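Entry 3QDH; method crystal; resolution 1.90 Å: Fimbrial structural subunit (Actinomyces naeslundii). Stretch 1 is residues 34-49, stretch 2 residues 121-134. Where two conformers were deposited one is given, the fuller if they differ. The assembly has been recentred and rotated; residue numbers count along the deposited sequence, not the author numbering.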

ATOM      1  N   THR A  34      -7.941   0.859 -29.914  1.00 18.47           N
ATOM      2  CA  THR A  34      -8.936   1.202 -30.915  1.00 19.80           C
ATOM      3  C   THR A  34      -9.181  -0.038 -31.767  1.00 20.10           C
ATOM      4  O   THR A  34      -8.307  -0.464 -32.517  1.00 20.48           O
ATOM      5  CB  THR A  34      -8.455   2.392 -31.777  1.00 20.06           C
ATOM      6  OG1 THR A  34      -8.128   3.483 -30.909  1.00 22.07           O
ATOM      7  CG2 THR A  34      -9.545   2.838 -32.726  1.00 21.49           C
ATOM      8  N   LEU A  35     -10.355  -0.644 -31.617  1.00 20.39           N
ATOM      9  CA  LEU A  35     -10.651  -1.868 -32.345  1.00 20.92           C
ATOM     10  C   LEU A  35     -11.343  -1.542 -33.663  1.00 21.78           C
ATOM     11  O   LEU A  35     -12.102  -0.575 -33.746  1.00 21.46           O
ATOM     12  CB  LEU A  35     -11.511  -2.829 -31.501  1.00 20.46           C
ATOM     13  CG  LEU A  35     -11.037  -3.240 -30.098  1.00 20.35           C
ATOM     14  CD1 LEU A  35     -11.977  -4.276 -29.492  1.00 19.08           C
ATOM     15  CD2 LEU A  35      -9.597  -3.745 -30.068  1.00 18.45           C
ATOM     16  N   ASP A  36     -11.064  -2.344 -34.689  1.00 22.68           N
ATOM     17  CA  ASP A  36     -11.853  -2.306 -35.921  1.00 23.55           C
ATOM     18  C   ASP A  36     -13.314  -2.545 -35.589  1.00 22.81           C
ATOM     19  O   ASP A  36     -13.629  -3.213 -34.591  1.00 22.47           O
ATOM     20  CB  ASP A  36     -11.393  -3.391 -36.894  1.00 24.21           C
ATOM     21  CG  ASP A  36      -9.986  -3.179 -37.381  1.00 28.06           C
ATOM     22  OD1 ASP A  36      -9.450  -2.058 -37.223  1.00 31.43           O
ATOM     23  OD2 ASP A  36      -9.406  -4.139 -37.937  1.00 33.04           O
ATOM     24  N   ALA A  37     -14.194  -2.015 -36.434  1.00 22.17           N
ATOM     25  CA  ALA A  37     -15.641  -2.191 -36.300  1.00 21.85           C
ATOM     26  C   ALA A  37     -16.060  -3.635 -35.972  1.00 21.36           C
ATOM     27  O   ALA A  37     -16.901  -3.844 -35.104  1.00 21.00           O
ATOM     28  CB  ALA A  37     -16.356  -1.699 -37.566  1.00 22.18           C
ATOM     29  N   LYS A  38     -15.452  -4.617 -36.645  1.00 21.00           N
ATOM     30  CA  LYS A  38     -15.848  -6.026 -36.490  1.00 20.76           C
ATOM     31  C   LYS A  38     -14.867  -6.847 -35.637  1.00 19.88           C
ATOM     32  O   LYS A  38     -14.808  -8.075 -35.752  1.00 19.90           O
ATOM     33  CB  LYS A  38     -16.049  -6.692 -37.868  1.00 21.17           C
ATOM     34  CG  LYS A  38     -17.220  -6.139 -38.694  1.00 24.28           C
ATOM     35  CD  LYS A  38     -18.567  -6.545 -38.088  1.00 29.68           C
ATOM     36  CE  LYS A  38     -19.718  -6.365 -39.078  1.00 32.37           C
ATOM     37  NZ  LYS A  38     -21.048  -6.555 -38.405  1.00 33.58           N
ATOM     38  N   SER A  39     -14.100  -6.166 -34.789  1.00 18.30           N
ATOM     39  CA  SER A  39     -13.207  -6.831 -33.840  1.00 17.20           C
ATOM     40  C   SER A  39     -13.805  -6.702 -32.439  1.00 16.08           C
ATOM     41  O   SER A  39     -14.179  -5.600 -32.017  1.00 15.10           O
ATOM     42  CB  SER A  39     -11.805  -6.202 -33.916  1.00 17.48           C
ATOM     43  OG  SER A  39     -10.972  -6.662 -32.866  1.00 20.59           O
ATOM     44  N   PHE A  40     -13.910  -7.822 -31.724  1.00 14.22           N
ATOM     45  CA  PHE A  40     -14.532  -7.836 -30.401  1.00 13.63           C
ATOM     46  C   PHE A  40     -13.645  -8.491 -29.364  1.00 13.23           C
ATOM     47  O   PHE A  40     -12.866  -9.375 -29.702  1.00 13.01           O
ATOM     48  CB  PHE A  40     -15.861  -8.599 -30.443  1.00 13.91           C
ATOM     49  CG  PHE A  40     -16.818  -8.081 -31.473  1.00 14.98           C
ATOM     50  CD1 PHE A  40     -17.738  -7.092 -31.148  1.00 17.07           C
ATOM     51  CD2 PHE A  40     -16.787  -8.574 -32.771  1.00 17.31           C
ATOM     52  CE1 PHE A  40     -18.632  -6.597 -32.108  1.00 18.12           C
ATOM     53  CE2 PHE A  40     -17.669  -8.087 -33.746  1.00 18.52           C
ATOM     54  CZ  PHE A  40     -18.593  -7.097 -33.408  1.00 18.51           C
ATOM     55  N   TYR A  41     -13.769  -8.058 -28.108  1.00 12.40           N
ATOM     56  CA  TYR A  41     -13.116  -8.747 -26.982  1.00 12.21           C
ATOM     57  C   TYR A  41     -13.717 -10.125 -26.708  1.00 12.08           C
ATOM     58  O   TYR A  41     -14.936 -10.273 -26.599  1.00 11.63           O
ATOM     59  CB  TYR A  41     -13.192  -7.925 -25.692  1.00 11.91           C
ATOM     60  CG  TYR A  41     -12.372  -6.657 -25.753  1.00 12.41           C
ATOM     61  CD1 TYR A  41     -10.976  -6.700 -25.700  1.00 12.05           C
ATOM     62  CD2 TYR A  41     -12.997  -5.414 -25.876  1.00 14.03           C
ATOM     63  CE1 TYR A  41     -10.218  -5.520 -25.764  1.00 14.41           C
ATOM     64  CE2 TYR A  41     -12.253  -4.234 -25.929  1.00 14.97           C
ATOM     65  CZ  TYR A  41     -10.871  -4.297 -25.880  1.00 13.76           C
ATOM     66  OH  TYR A  41     -10.164  -3.125 -25.959  1.00 14.44           O
ATOM     67  N   LYS A  42     -12.840 -11.118 -26.585  1.00 12.12           N
ATOM     68  CA  LYS A  42     -13.213 -12.420 -26.035  1.00 12.32           C
ATOM     69  C   LYS A  42     -13.224 -12.282 -24.525  1.00 11.81           C
ATOM     70  O   LYS A  42     -14.041 -12.901 -23.825  1.00 10.84           O
ATOM     71  CB  LYS A  42     -12.191 -13.489 -26.429  1.00 13.12           C
ATOM     72  CG  LYS A  42     -12.096 -13.807 -27.929  1.00 15.64           C
ATOM     73  CD  LYS A  42     -10.999 -14.867 -28.113  1.00 20.21           C
ATOM     74  CE  LYS A  42     -10.443 -14.886 -29.508  1.00 23.37           C
ATOM     75  NZ  LYS A  42      -9.321 -15.872 -29.622  1.00 25.45           N
ATOM     76  N   TYR A  43     -12.297 -11.467 -24.018  1.00 10.94           N
ATOM     77  CA  TYR A  43     -12.217 -11.186 -22.596  1.00 11.12           C
ATOM     78  C   TYR A  43     -11.289 -10.000 -22.359  1.00 10.30           C
ATOM     79  O   TYR A  43     -10.552  -9.602 -23.250  1.00 11.23           O
ATOM     80  CB  TYR A  43     -11.737 -12.429 -21.788  1.00 10.84           C
ATOM     81  CG  TYR A  43     -10.466 -13.043 -22.335  1.00 11.15           C
ATOM     82  CD1 TYR A  43      -9.208 -12.549 -21.970  1.00 11.77           C
ATOM     83  CD2 TYR A  43     -10.525 -14.129 -23.222  1.00 11.69           C
ATOM     84  CE1 TYR A  43      -8.031 -13.105 -22.528  1.00 13.11           C
ATOM     85  CE2 TYR A  43      -9.371 -14.697 -23.766  1.00 12.42           C
ATOM     86  CZ  TYR A  43      -8.134 -14.183 -23.415  1.00 13.79           C
ATOM     87  OH  TYR A  43      -7.004 -14.758 -23.949  1.00 14.03           O
ATOM     88  N   PHE A  44     -11.354  -9.442 -21.159  1.00  9.99           N
ATOM     89  CA  PHE A  44     -10.486  -8.342 -20.733  1.00 10.45           C
ATOM     90  C   PHE A  44     -10.394  -8.391 -19.209  1.00 10.61           C
ATOM     91  O   PHE A  44     -11.390  -8.209 -18.513  1.00 11.10           O
ATOM     92  CB  PHE A  44     -11.040  -6.983 -21.230  1.00  9.87           C
ATOM     93  CG  PHE A  44     -10.100  -5.816 -21.009  1.00 10.89           C
ATOM     94  CD1 PHE A  44      -9.605  -5.088 -22.092  1.00 12.58           C
ATOM     95  CD2 PHE A  44      -9.728  -5.447 -19.727  1.00 11.67           C
ATOM     96  CE1 PHE A  44      -8.723  -4.005 -21.887  1.00 14.17           C
ATOM     97  CE2 PHE A  44      -8.846  -4.367 -19.509  1.00 13.62           C
ATOM     98  CZ  PHE A  44      -8.357  -3.647 -20.584  1.00 12.01           C
ATOM     99  N   GLN A  45      -9.194  -8.642 -18.685  1.00 10.80           N
ATOM    100  CA  GLN A  45      -9.007  -8.835 -17.251  1.00 10.70           C
ATOM    101  C   GLN A  45      -7.772  -8.091 -16.763  1.00 11.40           C
ATOM    102  O   GLN A  45      -6.719  -8.174 -17.391  1.00 10.98           O
ATOM    103  CB  GLN A  45      -8.853 -10.336 -16.946  1.00 11.15           C
ATOM    104  CG  GLN A  45      -8.662 -10.711 -15.456  1.00 11.04           C
ATOM    105  CD  GLN A  45      -8.431 -12.206 -15.281  1.00 12.66           C
ATOM    106  OE1 GLN A  45      -9.364 -12.977 -15.008  1.00 14.02           O
ATOM    107  NE2 GLN A  45      -7.194 -12.625 -15.471  1.00 11.91           N
ATOM    108  N   LEU A  46      -7.903  -7.383 -15.639  1.00 11.74           N
ATOM    109  CA  LEU A  46      -6.743  -6.863 -14.927  1.00 12.43           C
ATOM    110  C   LEU A  46      -6.387  -7.869 -13.822  1.00 12.71           C
ATOM    111  O   LEU A  46      -7.255  -8.308 -13.059  1.00 12.45           O
ATOM    112  CB  LEU A  46      -7.029  -5.477 -14.335  1.00 12.46           C
ATOM    113  CG  LEU A  46      -7.369  -4.322 -15.310  1.00 13.11           C
ATOM    114  CD1 LEU A  46      -7.819  -3.091 -14.522  1.00 14.73           C
ATOM    115  CD2 LEU A  46      -6.203  -3.987 -16.249  1.00 13.78           C
ATOM    116  N   ARG A  47      -5.111  -8.239 -13.758  1.00 13.14           N
ATOM    117  CA  ARG A  47      -4.651  -9.293 -12.860  1.00 13.91           C
ATOM    118  C   ARG A  47      -3.464  -8.780 -12.060  1.00 14.56           C
ATOM    119  O   ARG A  47      -2.641  -8.036 -12.582  1.00 14.18           O
ATOM    120  CB  ARG A  47      -4.222 -10.522 -13.654  1.00 14.27           C
ATOM    121  CG  ARG A  47      -3.866 -11.744 -12.797  1.00 15.80           C
ATOM    122  CD  ARG A  47      -3.520 -12.927 -13.680  1.00 18.17           C
ATOM    123  NE  ARG A  47      -4.704 -13.496 -14.336  1.00 21.80           N
ATOM    124  CZ  ARG A  47      -4.681 -14.588 -15.099  1.00 22.88           C
ATOM    125  NH1 ARG A  47      -3.523 -15.224 -15.318  1.00 24.30           N
ATOM    126  NH2 ARG A  47      -5.805 -15.050 -15.646  1.00 20.79           N
ATOM    127  N   ASP A  48      -3.385  -9.195 -10.801  1.00 15.29           N
ATOM    128  CA  ASP A  48      -2.330  -8.752  -9.905  1.00 16.26           C
ATOM    129  C   ASP A  48      -2.144  -9.807  -8.822  1.00 16.93           C
ATOM    130  O   ASP A  48      -3.060 -10.080  -8.042  1.00 17.55           O
ATOM    131  CB  ASP A  48      -2.685  -7.384  -9.287  1.00 16.16           C
ATOM    132  CG  ASP A  48      -1.475  -6.661  -8.685  1.00 16.16           C
ATOM    133  OD1 ASP A  48      -0.627  -7.314  -8.049  1.00 15.06           O
ATOM    134  OD2 ASP A  48      -1.384  -5.418  -8.811  1.00 16.69           O
ATOM    135  N   THR A  49      -0.961 -10.408  -8.781  1.00 17.01           N
ATOM    136  CA  THR A  49      -0.603 -11.290  -7.670  1.00 17.62           C
ATOM    137  C   THR A  49       0.149 -10.430  -6.669  1.00 17.73           C
ATOM    138  O   THR A  49       1.261  -9.981  -6.938  1.00 17.41           O
ATOM    139  CB  THR A  49       0.273 -12.465  -8.119  1.00 17.84           C
ATOM    140  OG1 THR A  49      -0.449 -13.257  -9.062  1.00 19.11           O
ATOM    141  CG2 THR A  49       0.675 -13.348  -6.917  1.00 18.28           C
ATOM    142  N   ASN A 121       5.420  -4.731  -6.653  1.00 15.62           N
ATOM    143  CA  ASN A 121       4.177  -5.100  -7.300  1.00 15.38           C
ATOM    144  C   ASN A 121       4.251  -4.887  -8.799  1.00 15.19           C
ATOM    145  O   ASN A 121       4.826  -3.898  -9.264  1.00 15.56           O
ATOM    146  CB  ASN A 121       3.001  -4.302  -6.725  1.00 14.79           C
ATOM    147  CG  ASN A 121       1.655  -4.848  -7.174  1.00 15.34           C
ATOM    148  OD1 ASN A 121       1.428  -6.059  -7.089  1.00 14.14           O
ATOM    149  N   ARG A 122       3.676  -5.836  -9.531  1.00 15.18           N
ATOM    150  CA  ARG A 122       3.373  -5.695 -10.950  1.00 15.56           C
ATOM    151  C   ARG A 122       1.925  -6.120 -11.175  1.00 15.36           C
ATOM    152  O   ARG A 122       1.343  -6.851 -10.365  1.00 16.22           O
ATOM    153  CB  ARG A 122       4.281  -6.593 -11.794  1.00 15.69           C
ATOM    154  CG  ARG A 122       5.740  -6.148 -11.870  1.00 16.39           C
ATOM    155  CD  ARG A 122       6.511  -7.105 -12.760  1.00 18.12           C
ATOM    156  NE  ARG A 122       7.963  -6.911 -12.744  1.00 17.36           N
ATOM    157  CZ  ARG A 122       8.635  -6.095 -13.555  1.00 18.06           C
ATOM    158  NH1 ARG A 122       8.003  -5.321 -14.442  1.00 15.56           N
ATOM    159  NH2 ARG A 122       9.958  -6.039 -13.463  1.00 18.42           N
ATOM    160  N   ALA A 123       1.349  -5.661 -12.276  1.00 15.97           N
ATOM    161  CA  ALA A 123       0.012  -6.084 -12.685  1.00 15.49           C
ATOM    162  C   ALA A 123       0.066  -6.454 -14.155  1.00 15.57           C
ATOM    163  O   ALA A 123       1.022  -6.098 -14.860  1.00 15.75           O
ATOM    164  CB  ALA A 123      -1.009  -4.964 -12.435  1.00 15.36           C
ATOM    165  N   GLN A 124      -0.949  -7.179 -14.617  1.00 14.68           N
ATOM    166  CA  GLN A 124      -1.016  -7.592 -16.004  1.00 14.77           C
ATOM    167  C   GLN A 124      -2.387  -7.278 -16.601  1.00 13.97           C
ATOM    168  O   GLN A 124      -3.362  -7.139 -15.869  1.00 14.39           O
ATOM    169  CB  GLN A 124      -0.752  -9.093 -16.095  1.00 14.49           C
ATOM    170  CG  GLN A 124       0.702  -9.455 -15.817  1.00 17.53           C
ATOM    171  CD  GLN A 124       0.949 -10.934 -15.816  1.00 21.04           C
ATOM    172  OE1 GLN A 124       0.107 -11.724 -15.380  1.00 24.53           O
ATOM    173  NE2 GLN A 124       2.130 -11.329 -16.292  1.00 23.01           N
ATOM    174  N   VAL A 125      -2.448  -7.152 -17.921  1.00 13.90           N
ATOM    175  CA  VAL A 125      -3.724  -7.123 -18.623  1.00 13.57           C
ATOM    176  C   VAL A 125      -3.813  -8.384 -19.474  1.00 13.39           C
ATOM    177  O   VAL A 125      -2.927  -8.668 -20.290  1.00 13.69           O
ATOM    178  CB  VAL A 125      -3.978  -5.797 -19.409  1.00 14.02           C
ATOM    179  CG1 VAL A 125      -2.842  -5.478 -20.373  1.00 15.16           C
ATOM    180  CG2 VAL A 125      -5.317  -5.848 -20.155  1.00 13.51           C
ATOM    181  N   ILE A 126      -4.857  -9.161 -19.226  1.00 12.98           N
ATOM    182  CA  ILE A 126      -5.114 -10.408 -19.939  1.00 13.49           C
ATOM    183  C   ILE A 126      -6.330 -10.146 -20.813  1.00 13.08           C
ATOM    184  O   ILE A 126      -7.453 -10.078 -20.317  1.00 12.24           O
ATOM    185  CB  ILE A 126      -5.406 -11.593 -18.950  1.00 13.59           C
ATOM    186  CG1 ILE A 126      -4.368 -11.662 -17.803  1.00 14.93           C
ATOM    187  CG2 ILE A 126      -5.567 -12.932 -19.690  1.00 14.96           C
ATOM    188  CD1 ILE A 126      -2.944 -11.564 -18.217  1.00 15.38           C
ATOM    189  N   SER A 127      -6.097  -9.953 -22.105  1.00 13.04           N
ATOM    190  CA  SER A 127      -7.192  -9.681 -23.032  0.50 13.28           C
ATOM    191  C   SER A 127      -6.907 -10.260 -24.413  1.00 13.60           C
ATOM    192  O   SER A 127      -5.758 -10.549 -24.758  1.00 13.75           O
ATOM    193  CB  SER A 127      -7.520  -8.180 -23.107  0.50 13.09           C
ATOM    194  OG  SER A 127      -6.442  -7.420 -23.620  0.50 12.41           O
ATOM    195  N   ASP A 128      -7.972 -10.463 -25.177  1.00 13.70           N
ATOM    196  CA  ASP A 128      -7.843 -10.961 -26.537  1.00 14.43           C
ATOM    197  C   ASP A 128      -9.055 -10.514 -27.334  1.00 13.87           C
ATOM    198  O   ASP A 128     -10.124 -10.265 -26.769  1.00 13.54           O
ATOM    199  CB  ASP A 128      -7.724 -12.490 -26.511  1.00 14.83           C
ATOM    200  CG  ASP A 128      -7.094 -13.060 -27.775  1.00 16.07           C
ATOM    201  OD1 ASP A 128      -6.470 -12.315 -28.578  1.00 17.44           O
ATOM    202  OD2 ASP A 128      -7.225 -14.284 -27.946  1.00 19.92           O
ATOM    203  N   THR A 129      -8.882 -10.414 -28.645  1.00 14.34           N
ATOM    204  CA  THR A 129      -9.939  -9.980 -29.548  1.00 14.98           C
ATOM    205  C   THR A 129     -10.035 -10.937 -30.727  1.00 15.75           C
ATOM    206  O   THR A 129      -9.082 -11.664 -31.016  1.00 15.65           O
ATOM    207  CB  THR A 129      -9.641  -8.586 -30.112  1.00 14.90           C
ATOM    208  OG1 THR A 129      -8.318  -8.587 -30.663  1.00 16.04           O
ATOM    209  CG2 THR A 129      -9.741  -7.518 -29.007  1.00 14.41           C
ATOM    210  N   VAL A 130     -11.173 -10.912 -31.412  1.00 16.13           N
ATOM    211  CA  VAL A 130     -11.424 -11.786 -32.566  1.00 17.26           C
ATOM    212  C   VAL A 130     -12.273 -11.024 -33.589  1.00 18.33           C
ATOM    213  O   VAL A 130     -13.153 -10.242 -33.202  1.00 18.05           O
ATOM    214  CB  VAL A 130     -12.131 -13.101 -32.110  1.00 17.17           C
ATOM    215  CG1 VAL A 130     -13.541 -12.810 -31.515  1.00 16.98           C
ATOM    216  CG2 VAL A 130     -12.202 -14.137 -33.249  1.00 15.97           C
ATOM    217  N   TYR A 131     -11.987 -11.211 -34.876  1.00 19.88           N
ATOM    218  CA  TYR A 131     -12.855 -10.697 -35.935  1.00 22.22           C
ATOM    219  C   TYR A 131     -14.091 -11.590 -36.010  1.00 23.10           C
ATOM    220  O   TYR A 131     -13.983 -12.820 -36.036  1.00 21.90           O
ATOM    221  CB  TYR A 131     -12.133 -10.656 -37.292  1.00 22.90           C
ATOM    222  CG  TYR A 131     -12.902  -9.948 -38.402  1.00 26.98           C
ATOM    223  CD1 TYR A 131     -13.898 -10.610 -39.129  1.00 30.47           C
ATOM    224  CD2 TYR A 131     -12.626  -8.625 -38.727  1.00 30.39           C
ATOM    225  CE1 TYR A 131     -14.603  -9.960 -40.147  1.00 32.76           C
ATOM    226  CE2 TYR A 131     -13.323  -7.967 -39.747  1.00 32.88           C
ATOM    227  CZ  TYR A 131     -14.308  -8.641 -40.447  1.00 34.17           C
ATOM    228  OH  TYR A 131     -14.999  -7.990 -41.453  1.00 36.82           O
ATOM    229  N   ALA A 132     -15.263 -10.969 -35.996  1.00 24.61           N
ATOM    230  CA  ALA A 132     -16.511 -11.705 -36.136  1.00 26.63           C
ATOM    231  C   ALA A 132     -17.545 -10.872 -36.891  1.00 28.36           C
ATOM    232  O   ALA A 132     -17.592  -9.648 -36.757  1.00 27.94           O
ATOM    233  CB  ALA A 132     -17.046 -12.131 -34.775  1.00 26.05           C
ATOM    234  N   GLU A 133     -18.362 -11.542 -37.697  1.00 30.63           N
ATOM    235  CA  GLU A 133     -19.471 -10.859 -38.365  1.00 32.77           C
ATOM    236  C   GLU A 133     -20.603 -10.598 -37.379  1.00 33.38           C
ATOM    237  O   GLU A 133     -21.366  -9.642 -37.532  1.00 34.21           O
ATOM    238  CB  GLU A 133     -19.952 -11.638 -39.592  1.00 32.95           C
ATOM    239  CG  GLU A 133     -19.133 -11.359 -40.850  1.00 35.44           C
ATOM    240  CD  GLU A 133     -19.086  -9.875 -41.226  1.00 38.73           C
ATOM    241  OE1 GLU A 133     -20.113  -9.172 -41.071  1.00 40.84           O
ATOM    242  OE2 GLU A 133     -18.017  -9.412 -41.686  1.00 39.96           O
ATOM    243  N   GLN A 134     -20.691 -11.441 -36.356  1.00 34.31           N
ATOM    244  CA  GLN A 134     -21.613 -11.229 -35.246  1.00 34.84           C
ATOM    245  C   GLN A 134     -20.854 -11.209 -33.916  1.00 34.50           C
ATOM    246  O   GLN A 134     -19.984 -12.053 -33.691  1.00 34.66           O
ATOM    247  CB  GLN A 134     -22.699 -12.316 -35.226  1.00 35.47           C
ATOM    248  CG  GLN A 134     -23.742 -12.193 -36.346  1.00 37.39           C
ATOM    249  CD  GLN A 134     -24.758 -11.072 -36.111  1.00 40.28           C
ATOM    250  OE1 GLN A 134     -25.234 -10.863 -34.990  1.00 41.64           O
ATOM    251  NE2 GLN A 134     -25.098 -10.352 -37.177  1.00 40.79           N
TER
HETATM  252  O   HOH W   1      -9.217  -9.087 -33.611  1.00 24.46           O
HETATM  253  O   HOH W   2      -4.527 -13.608 -23.748  1.00 33.01           O
HETATM  254  O   HOH W   3      -7.283 -16.222 -26.142  1.00 33.54           O
HETATM  255  O   HOH W   4      -0.491 -14.255 -15.541  1.00 29.99           O
HETATM  256  O   HOH W   5       1.206  -9.618 -10.589  1.00 17.60           O
HETATM  257  O   HOH W   6       3.404  -8.405  -8.067  1.00 20.36           O

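Ser39 to Tyr41 pair antiparallel with Tyr131 to Thr129, and Tyr43 to Arg47 with Asp128 to Gln124; a bulge at Lys42 shifts the register by one while the chain turns a corner. Backbone bonds continue through it: Lys42 N donates to Asp128 O at 2.9 Å, whereas Asp128 N reaches Tyr43 O only weakly at 3.3 Å. Away from the bulge the ladder is tight, with Gln45 N to Ile126 O and Ile126 N to Gln45 O both 2.8 Å.

Shape follows the alternation of faces. On the face of Phe44, Leu46 and Val125, the Val125 methyl CG2 sits over the Phe44 ring, 3.8 Å from CZ, a knob against a flat plate. On the other face Ile126 is the central bump: its CG2 meets Tyr43 CE1 at 3.8 Å, while its CG1 lies under the guanidinium of Arg47, 3.9 Å from NE. One branched side chain thus fills the space between a ring and a planar cation.

At the bulge Lys42 points toward the partner strand; its CE packs on Val130 CB at 3.6 Å and its NZ forms a salt bridge with Asp128 OD2 at 3.1 Å, grease along the stem and charge at the tip. Lys38 repeats the rule, laying CB over the Tyr131 ring, 3.9 Å from its centroid, while NZ donates to Glu133 O at 3.2 Å.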